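Local coordinates for protein carboxynorspermidine decarboxylase (Campylobacter jejuni subsp. jejuni 81116, PDB 3N29) that probably decarboxylates carboxynorspermidine to norspermidine with pyridoxal-5'-phosphate as cofactor, as a two-chain enzyme of the beta/alpha-barrel basic amino acid decarboxylase family, at residues 138-141 / 142-145; 299-302 / 303-306; 346-350 / 351-355. One frame throughout, in Å; residues are numbered along the deposited sequence.

Along the chain the three contacts follow in series, and none encloses or crosses another. Contact 1 comes first, in the beta/alpha barrel, where the chain turns from strand 135-138 into helix 141-147. Contacts 2 and 3 belong to the mixed-sheet part of the fold. Contact 2 turns strand 294-298 into the short helix 302-305, and contact 3 closes the loop between strands 340-345 and 354-360. Their centres lie about 8 Å apart, and Asp353 of contact 3 bonds to Ser301 and Ser302 of contact 2. Contact 1 stands apart, its centre about 39 Å from that of contact 2. All three touch the second subunit.

Contact 1 (138-141 / 142-145)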
loop_
_atom_site.group_PDB
_atom_site.type_symbol
_atom_site.label_atom_id
_atom_site.label_comp_id
_atom_site.label_asym_id
_atom_site.label_seq_id
_atom_site.Cartn_x
_atom_site.Cartn_y
_atom_site.Cartn_z
ATOM N N PHE A 138 12.377 23.045 8.258
ATOM C CA PHE A 138 12.184 22.239 9.474
ATOM C C PHE A 138 10.751 22.260 10.005
ATOM O O PHE A 138 9.995 23.223 9.848
ATOM C CB PHE A 138 13.150 22.693 10.563
ATOM C CG PHE A 138 14.631 22.570 10.183
ATOM C CD1 PHE A 138 15.253 21.331 10.128
ATOM C CD2 PHE A 138 15.377 23.745 9.813
ATOM C CE1 PHE A 138 16.590 21.229 9.773
ATOM C CE2 PHE A 138 16.682 23.639 9.451
ATOM C CZ PHE A 138 17.309 22.369 9.450
ATOM N N ASN A 139 10.396 21.169 10.671
ATOM C CA ASN A 139 9.077 20.986 11.256
ATOM C C ASN A 139 8.911 21.530 12.710
ATOM O O ASN A 139 7.821 21.726 13.158
ATOM C CB ASN A 139 8.681 19.492 11.237
ATOM C CG ASN A 139 7.260 19.284 11.637
ATOM O OD1 ASN A 139 6.978 18.716 12.722
ATOM N ND2 ASN A 139 6.345 19.802 10.814
ATOM N N SER A 140 10.007 21.771 13.427
ATOM C CA SER A 140 9.968 22.242 14.773
ATOM C C SER A 140 11.267 23.049 15.057
ATOM O O SER A 140 12.274 22.870 14.378
ATOM C CB SER A 140 9.916 21.032 15.711
ATOM O OG SER A 140 11.196 20.352 15.716
ATOM N N LEU A 141 11.251 23.815 16.141
ATOM C CA LEU A 141 12.433 24.592 16.550
ATOM C C LEU A 141 13.583 23.682 16.965
ATOM O O LEU A 141 14.740 23.968 16.649
ATOM C CB LEU A 141 12.071 25.539 17.691
ATOM C CG LEU A 141 11.138 26.672 17.279
ATOM C CD1 LEU A 141 10.844 27.588 18.509
ATOM C CD2 LEU A 141 11.756 27.464 16.119
ATOM N N ALA A 142 13.246 22.578 17.669
ATOM C CA ALA A 142 14.236 21.578 18.105
ATOM C C ALA A 142 14.998 21.011 16.900
ATOM O O ALA A 142 16.234 20.954 16.912
ATOM C CB ALA A 142 13.588 20.463 18.922
ATOM N N GLN A 143 14.281 20.651 15.843
ATOM C CA GLN A 143 14.922 20.072 14.673
ATOM C C GLN A 143 15.817 21.141 14.001
ATOM O O GLN A 143 16.968 20.865 13.662
ATOM C CB GLN A 143 13.871 19.535 13.708
ATOM C CG GLN A 143 13.283 18.201 14.105
ATOM C CD GLN A 143 13.854 17.100 13.282
ATOM O OE1 GLN A 143 14.371 16.102 13.785
ATOM N NE2 GLN A 143 13.791 17.286 12.017
ATOM N N PHE A 144 15.307 22.362 13.904
ATOM C CA PHE A 144 16.090 23.475 13.385
ATOM C C PHE A 144 17.360 23.662 14.253
ATOM O O PHE A 144 18.490 23.706 13.733
ATOM C CB PHE A 144 15.241 24.721 13.343
ATOM C CG PHE A 144 15.992 25.996 13.286
ATOM C CD1 PHE A 144 17.067 26.181 12.398
ATOM C CD2 PHE A 144 15.610 27.055 14.103
ATOM C CE1 PHE A 144 17.768 27.419 12.391
ATOM C CE2 PHE A 144 16.284 28.279 14.089
ATOM C CZ PHE A 144 17.353 28.456 13.226
ATOM N N HIS A 145 17.188 23.742 15.543
ATOM C CA HIS A 145 18.358 24.008 16.393
ATOM C C HIS A 145 19.368 22.839 16.309
ATOM O O HIS A 145 20.563 23.030 16.467
ATOM C CB HIS A 145 17.931 24.264 17.820
ATOM C CG HIS A 145 17.218 25.575 18.009
ATOM N ND1 HIS A 145 16.306 25.799 19.017
ATOM C CD2 HIS A 145 17.309 26.734 17.326
ATOM C CE1 HIS A 145 15.836 27.028 18.925
ATOM N NE2 HIS A 145 16.437 27.620 17.908
#
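Phe138 and Ser140 pack against Gln143 and Phe144 in a local helix-start contact, an N-cap at the turn from strand 135-138 to helix 141-147. The strand is the fourth of the eight parallel strands of the beta/alpha barrel. Ser140 is the N-cap residue. Its OG lies between its own backbone N and carbonyl carbon (chi1 71°), and from there it accepts the N-H of Gln143, with OG to N 3.1 Å. CG of Gln143 also rests against this oxygen. The same OG is hydrogen-bonded to Asp287 of the second subunit, so the cap lies at the subunit interface. The first helical bond runs from Phe144 N to Ser140 O at 3.1 Å and is nearly straight, 168° at the hydrogen. The next joins His145 N to Leu141 O at 2.7 Å.

The Phe138 ring takes the backbone of Phe144 on one face. CA of Phe144 stands 3.7 Å from the centroid of the Phe138 ring, a CH-pi contact. The two rings are oblique, with planes at 36°. Leu156 and Leu158 of strand 155-159 touch both phenylalanine side chains, which join the helix start to the barrel wall. Farther along the helix, Leu141 O sits over one face of the His145 imidazole, toward its rim, 3.3 Å from His145 CG.

Contact 2 (299-302 / 303-306); sequences DTSS and EAHM
Ser302, Ser301 and His305 carry most of this contact, in the turn that leads from strand 294-298 into a short helix. Ser301 uses both of its oxygens. Its OG is anti to the backbone N (chi1 151°), which brings it to the N-H groups of the first turn, where it accepts from Ala304 N at 3.0 Å. The CB of Ala304 rests against the same oxygen. Ser301 O takes the N-H of His305, N to O 2.9 Å, and a weak second bond from Met306 N. Ser301 is thus the N-cap of helix 302-305, a single turn that joins the mixed sheet to helix 307-311. Asp353 gives the cap a second partner: its OD2 is bonded to Ser301 OG, and its OD1 to Ser302 OG.

Ser302 meets the helix end through its backbone. Its O accepts from Met306 N at 3.0 Å, with the donor tilted 35° from the carbonyl plane. At Met306 the chain leaves helical geometry.

His305 turns back along the helix toward Thr300. Thr300 OG1 reaches the imidazole at its edge, close to the ring plane, and bonds to His305 ND1 at 2.8 Å; either atom could be the donor. Ser301 CB lies loosely over one face of the same ring. The carboxylate of Glu303 leads away from the turn, and its OE2 makes a salt bridge to Lys382 of the second subunit, a residue of the norspermidine pocket.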
loop_
_atom_site.group_PDB
_atom_site.type_symbol
_atom_site.label_atom_id
_atom_site.label_comp_id
_atom_site.label_asym_id
_atom_site.label_seq_id
_atom_site.Cartn_x
_atom_site.Cartn_y
_atom_site.Cartn_z
ATOM N N ASP A 299 -6.559 -8.281 -14.776
ATOM C CA ASP A 299 -5.153 -8.515 -14.358
ATOM C C ASP A 299 -4.527 -7.368 -13.586
ATOM O O ASP A 299 -3.303 -7.065 -13.634
ATOM C CB ASP A 299 -4.290 -8.976 -15.568
ATOM C CG ASP A 299 -4.196 -7.935 -16.702
ATOM O OD1 ASP A 299 -4.771 -6.870 -16.576
ATOM O OD2 ASP A 299 -3.521 -8.237 -17.734
ATOM N N THR A 300 -5.351 -6.680 -12.814
ATOM C CA THR A 300 -4.895 -5.600 -12.008
ATOM C C THR A 300 -5.662 -5.722 -10.689
ATOM O O THR A 300 -6.533 -6.580 -10.544
ATOM C CB THR A 300 -5.074 -4.205 -12.659
ATOM O OG1 THR A 300 -4.300 -3.257 -11.949
ATOM C CG2 THR A 300 -6.557 -3.667 -12.646
ATOM N N SER A 301 -5.214 -4.976 -9.718
ATOM C CA SER A 301 -5.777 -5.080 -8.342
ATOM C C SER A 301 -6.009 -3.706 -7.775
ATOM O O SER A 301 -5.145 -2.800 -7.843
ATOM C CB SER A 301 -4.866 -5.899 -7.448
ATOM O OG SER A 301 -4.964 -5.510 -6.097
ATOM N N SER A 302 -7.202 -3.508 -7.193
ATOM C CA SER A 302 -7.481 -2.237 -6.530
ATOM C C SER A 302 -6.528 -2.073 -5.379
ATOM O O SER A 302 -5.884 -1.014 -5.291
ATOM C CB SER A 302 -8.972 -2.192 -6.085
ATOM O OG SER A 302 -9.193 -3.315 -5.241
ATOM N N GLU A 303 -6.354 -3.108 -4.571
ATOM C CA GLU A 303 -5.527 -3.038 -3.349
ATOM C C GLU A 303 -4.028 -2.734 -3.629
ATOM O O GLU A 303 -3.412 -1.909 -2.956
ATOM C CB GLU A 303 -5.598 -4.360 -2.629
ATOM C CG GLU A 303 -4.658 -4.430 -1.393
ATOM C CD GLU A 303 -5.414 -4.219 -0.068
ATOM O OE1 GLU A 303 -6.688 -4.284 -0.094
ATOM O OE2 GLU A 303 -4.717 -4.009 0.963
ATOM N N ALA A 304 -3.480 -3.362 -4.677
ATOM C CA ALA A 304 -2.041 -3.275 -4.941
ATOM C C ALA A 304 -1.707 -2.159 -5.907
ATOM O O ALA A 304 -0.585 -1.584 -5.815
ATOM C CB ALA A 304 -1.561 -4.635 -5.467
ATOM N N HIS A 305 -2.633 -1.843 -6.838
ATOM C CA HIS A 305 -2.340 -0.939 -7.988
ATOM C C HIS A 305 -3.100 0.387 -7.990
ATOM O O HIS A 305 -2.663 1.341 -8.626
ATOM C CB HIS A 305 -2.579 -1.694 -9.328
ATOM C CG HIS A 305 -1.786 -2.964 -9.483
ATOM N ND1 HIS A 305 -2.148 -3.955 -10.348
ATOM C CD2 HIS A 305 -0.703 -3.434 -8.822
ATOM C CE1 HIS A 305 -1.312 -4.982 -10.249
ATOM N NE2 HIS A 305 -0.410 -4.682 -9.332
ATOM N N MET A 306 -4.245 0.476 -7.250
ATOM C CA MET A 306 -4.953 1.723 -7.087
ATOM C C MET A 306 -5.279 1.838 -5.593
ATOM O O MET A 306 -6.456 1.925 -5.240
ATOM C CB MET A 306 -6.254 1.801 -7.959
ATOM C CG MET A 306 -6.035 1.766 -9.562
ATOM S SD MET A 306 -7.585 1.689 -10.521
ATOM C CE MET A 306 -7.920 -0.056 -10.548
#

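Contact 3 (346-350 / 351-355); sequences GNTCL and AGDVM
The loop between strands 340-345 and 354-360 folds back on itself at a type I beta turn, Leu350 to Asp353, beside a bound pyridoxal-5'-phosphate that Cys349 touches. Asp353 fills the inside of this loop in the mixed-sheet part of the fold. With chi1 at -163° the Asp353 side chain extends away from its own N, and the carboxylate crosses the loop to Thr348. Thr348 OG1 donates to Asp353 OD2 at 2.7 Å, meeting it on the anti side and 20° out of the carboxylate plane. Thr348 N adds a weak bond to the same oxygen, and CG2 of Thr348 packs 3.2 Å from Asp353 OD2. The two side chains cross at about a right angle. With the serine hydroxyls of 299-302, both oxygens of the buried carboxylate are satisfied.

The backbone closes the loop at its base. Gly346 N reaches Asp353 O at 2.9 Å, from above the carbonyl plane. Asp353 is also the centre of an inverse gamma turn, with a weak bond from Val354 N to Gly352 O. Arg180 of the second subunit bonds to the backbone oxygens of Gly346 and Leu350, tying the loop to the second subunit. Beside the closing bond, the sulfur of Met355 comes up to the glycine, with SD 3.8 Å from Gly346 N.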
loop_
_atom_site.group_PDB
_atom_site.type_symbol
_atom_site.label_atom_id
_atom_site.label_comp_id
_atom_site.label_asym_id
_atom_site.label_seq_id
_atom_site.Cartn_x
_atom_site.Cartn_y
_atom_site.Cartn_z
ATOM N N GLY A 346 -10.414 -7.647 -9.157
ATOM C CA GLY A 346 -8.973 -7.813 -9.289
ATOM C C GLY A 346 -8.483 -9.237 -9.188
ATOM O O GLY A 346 -9.214 -10.145 -8.908
ATOM N N ASN A 347 -7.177 -9.362 -9.300
ATOM C CA ASN A 347 -6.454 -10.642 -9.370
ATOM C C ASN A 347 -5.717 -11.066 -8.078
ATOM O O ASN A 347 -5.041 -12.119 -8.068
ATOM C CB ASN A 347 -5.508 -10.731 -10.565
ATOM C CG ASN A 347 -4.423 -9.712 -10.558
ATOM O OD1 ASN A 347 -4.434 -8.745 -9.747
ATOM N ND2 ASN A 347 -3.480 -9.861 -11.496
ATOM N N THR A 348 -5.851 -10.287 -7.006
ATOM C CA THR A 348 -5.373 -10.749 -5.737
ATOM C C THR A 348 -6.357 -11.775 -5.232
ATOM O O THR A 348 -7.501 -11.905 -5.745
ATOM C CB THR A 348 -5.173 -9.655 -4.702
ATOM O OG1 THR A 348 -6.441 -9.167 -4.289
ATOM C CG2 THR A 348 -4.310 -8.525 -5.308
ATOM N N CYS A 349 -5.902 -12.560 -4.271
ATOM C CA CYS A 349 -6.799 -13.510 -3.596
ATOM C C CYS A 349 -7.754 -12.889 -2.548
ATOM O O CYS A 349 -8.472 -13.622 -1.920
ATOM C CB CYS A 349 -5.960 -14.697 -3.033
ATOM S SG CYS A 349 -5.070 -15.566 -4.380
ATOM N N LEU A 350 -7.864 -11.572 -2.406
ATOM C CA LEU A 350 -8.713 -10.969 -1.356
ATOM C C LEU A 350 -10.132 -10.898 -1.847
ATOM O O LEU A 350 -10.367 -10.551 -2.966
ATOM C CB LEU A 350 -8.317 -9.496 -1.051
ATOM C CG LEU A 350 -6.898 -9.273 -0.550
ATOM C CD1 LEU A 350 -6.585 -7.718 -0.441
ATOM C CD2 LEU A 350 -6.752 -9.994 0.759
ATOM N N ALA A 351 -11.083 -11.197 -0.991
ATOM C CA ALA A 351 -12.521 -11.061 -1.342
ATOM C C ALA A 351 -12.932 -9.665 -1.783
ATOM O O ALA A 351 -13.747 -9.497 -2.710
ATOM C CB ALA A 351 -13.341 -11.481 -0.127
ATOM N N GLY A 352 -12.383 -8.669 -1.117
ATOM C CA GLY A 352 -12.715 -7.229 -1.349
ATOM C C GLY A 352 -11.989 -6.541 -2.480
ATOM O O GLY A 352 -12.011 -5.302 -2.599
ATOM N N ASP A 353 -11.294 -7.309 -3.295
ATOM C CA ASP A 353 -10.559 -6.699 -4.461
ATOM C C ASP A 353 -11.553 -6.531 -5.581
ATOM O O ASP A 353 -11.560 -7.289 -6.537
ATOM C CB ASP A 353 -9.376 -7.561 -4.892
ATOM C CG ASP A 353 -8.341 -6.798 -5.791
ATOM O OD1 ASP A 353 -8.681 -5.696 -6.242
ATOM O OD2 ASP A 353 -7.223 -7.354 -6.070
ATOM N N VAL A 354 -12.369 -5.482 -5.434
ATOM C CA VAL A 354 -13.480 -5.155 -6.307
ATOM C C VAL A 354 -13.319 -3.633 -6.616
ATOM O O VAL A 354 -13.208 -2.794 -5.696
ATOM C CB VAL A 354 -14.829 -5.431 -5.580
ATOM C CG1 VAL A 354 -16.044 -4.826 -6.332
ATOM C CG2 VAL A 354 -14.951 -6.970 -5.290
ATOM N N MET A 355 -13.400 -3.270 -7.890
ATOM C CA MET A 355 -13.323 -1.862 -8.246
ATOM C C MET A 355 -14.675 -1.126 -8.154
ATOM O O MET A 355 -14.703 0.091 -7.900
ATOM C CB MET A 355 -12.741 -1.688 -9.629
ATOM C CG MET A 355 -11.265 -2.073 -9.782
ATOM S SD MET A 355 -10.854 -3.939 -9.614
ATOM C CE MET A 355 -9.086 -3.910 -10.307
#